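Local coordinates for protein Non-sulfated chondroitin lyase E66 (Autographa californica nucleopolyhedrovirus, PDB 3VSN) that cleaves non-sulfated chondroitin as an envelope lyase of the occlusion-derived virus and is essential for oral infectivity, at residues Asn63-Asn68 against Gly79-Thr84. Sequence-based numbering, arbitrary orientation.
Sequences NTVFDN and GTVCHT
In the N-terminal helical domain, the return strand of a small antiparallel hairpin, strands 60-61 and 65-66, lies against helix 75-93 through Phe66 and Val65, which meet Val81 and Thr84 one helical turn apart. The Phe66 ring carries the largest share of the contact. Its rim atom CZ comes within 3.5 Å of Thr84 CG2. This methyl sits over one ring face, 3.7 Å from the centroid and 19° off the normal, a CH-pi contact. The opposite face is covered by CG1 of the preceding Val65, so the ring is sandwiched between two methyls, both set toward its rim. At the ring edge, near its plane, Phe66 CE2 approaches the backbone O of Val81 at 3.6 Å. With CG of Phe66 anti to its carbonyl carbon (chi1 -58°), the ring reaches across to the helix. Beside it, Val65 and Val81 meet at an angle: Val81 CG1 fits against the branch point of Val65, 3.7 Å from CB and nearly as close to both methyls. The other Val81 methyl, CG2, lies 3.7 Å from the carbonyl O of Thr64. The hydroxyls of Thr64 and Thr84 each bond to a carbonyl of their own segment. Thr84 OG1 turns back to Thr80 O at 2.6 Å, from the face of that carbonyl opposite to Thr84 N, so one oxygen takes two bonds and the methyl is left directed at Phe66. Thr64 OG1 bonds to Phe66 O at 2.7 Å, spanning Val65, whose phi is positive (70°). Leu85 adds to the helix side, and Trp60 meets the Phe66 ring from the partner strand. The arrangement packs a short beta hairpin against a helix through apolar side chains, in the alpha/alpha-toroid part of a chondroitin lyase and away from its catalytic residues.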
# COMPACT_ATOMS: atom_id res chain seq x y z
N ASN A 63 -9.64 -40.19 -2.46
CA ASN A 63 -8.20 -40.44 -2.52
C ASN A 63 -7.36 -39.18 -2.30
O ASN A 63 -6.43 -39.18 -1.49
CB ASN A 63 -7.83 -41.10 -3.85
CG ASN A 63 -8.43 -42.49 -4.01
OD1 ASN A 63 -9.14 -42.75 -4.99
ND2 ASN A 63 -8.17 -43.37 -3.06
N THR A 64 -7.71 -38.12 -3.01
CA THR A 64 -6.89 -36.90 -3.03
C THR A 64 -7.59 -35.70 -2.37
O THR A 64 -7.18 -34.55 -2.55
CB THR A 64 -6.49 -36.52 -4.48
OG1 THR A 64 -7.67 -36.35 -5.28
CG2 THR A 64 -5.61 -37.60 -5.10
N VAL A 65 -8.63 -35.99 -1.58
CA VAL A 65 -9.51 -34.98 -0.95
C VAL A 65 -10.38 -34.25 -1.98
O VAL A 65 -11.61 -34.21 -1.83
CB VAL A 65 -8.76 -33.98 -0.03
CG1 VAL A 65 -9.75 -33.14 0.76
CG2 VAL A 65 -7.83 -34.71 0.93
N PHE A 66 -9.75 -33.69 -3.01
CA PHE A 66 -10.47 -33.03 -4.10
C PHE A 66 -10.02 -33.53 -5.47
O PHE A 66 -8.88 -33.98 -5.63
CB PHE A 66 -10.28 -31.51 -4.03
CG PHE A 66 -10.73 -30.89 -2.73
CD1 PHE A 66 -12.08 -30.72 -2.45
CD2 PHE A 66 -9.79 -30.44 -1.80
CE1 PHE A 66 -12.50 -30.13 -1.27
CE2 PHE A 66 -10.20 -29.86 -0.61
CZ PHE A 66 -11.55 -29.70 -0.34
N ASP A 67 -10.92 -33.43 -6.45
CA ASP A 67 -10.63 -33.84 -7.84
C ASP A 67 -9.57 -32.98 -8.50
O ASP A 67 -9.42 -31.79 -8.17
CB ASP A 67 -11.91 -33.81 -8.68
CG ASP A 67 -12.79 -35.03 -8.48
OD1 ASP A 67 -12.32 -36.03 -7.89
OD2 ASP A 67 -13.97 -34.99 -8.90
N ASN A 68 -8.84 -33.58 -9.44
CA ASN A 68 -7.83 -32.90 -10.26
C ASN A 68 -6.67 -32.27 -9.48
O ASN A 68 -6.14 -31.22 -9.85
CB ASN A 68 -8.49 -31.88 -11.21
CG ASN A 68 -9.41 -32.54 -12.22
OD1 ASN A 68 -9.00 -33.43 -12.96
ND2 ASN A 68 -10.66 -32.10 -12.24
N GLY A 79 -0.99 -27.76 -0.71
CA GLY A 79 -1.36 -26.40 -0.34
C GLY A 79 -2.75 -26.03 -0.81
O GLY A 79 -3.53 -25.43 -0.07
N THR A 80 -3.07 -26.42 -2.04
CA THR A 80 -4.40 -26.17 -2.61
C THR A 80 -5.49 -26.95 -1.87
O THR A 80 -6.56 -26.39 -1.60
CB THR A 80 -4.43 -26.46 -4.12
OG1 THR A 80 -3.41 -25.68 -4.77
CG2 THR A 80 -5.78 -26.09 -4.72
N VAL A 81 -5.22 -28.21 -1.54
CA VAL A 81 -6.14 -29.02 -0.72
C VAL A 81 -6.39 -28.31 0.62
O VAL A 81 -7.54 -28.14 1.03
CB VAL A 81 -5.60 -30.44 -0.46
CG1 VAL A 81 -6.41 -31.15 0.61
CG2 VAL A 81 -5.60 -31.26 -1.74
N CYS A 82 -5.31 -27.91 1.28
CA CYS A 82 -5.38 -27.19 2.55
C CYS A 82 -6.24 -25.92 2.48
O CYS A 82 -7.16 -25.75 3.28
CB CYS A 82 -3.97 -26.88 3.06
SG CYS A 82 -3.10 -28.32 3.72
N HIS A 83 -5.95 -25.05 1.51
CA HIS A 83 -6.72 -23.81 1.33
C HIS A 83 -8.16 -24.06 0.99
O HIS A 83 -9.04 -23.35 1.48
CB HIS A 83 -6.08 -22.91 0.27
CG HIS A 83 -4.81 -22.24 0.72
ND1 HIS A 83 -4.74 -21.50 1.84
CD2 HIS A 83 -3.55 -22.19 0.14
CE1 HIS A 83 -3.50 -21.01 1.98
NE2 HIS A 83 -2.77 -21.43 0.93
N THR A 84 -8.41 -25.06 0.15
CA THR A 84 -9.77 -25.39 -0.26
C THR A 84 -10.62 -25.91 0.91
O THR A 84 -11.79 -25.56 1.03
CB THR A 84 -9.76 -26.37 -1.45
OG1 THR A 84 -8.94 -25.83 -2.50
CG2 THR A 84 -11.16 -26.61 -1.99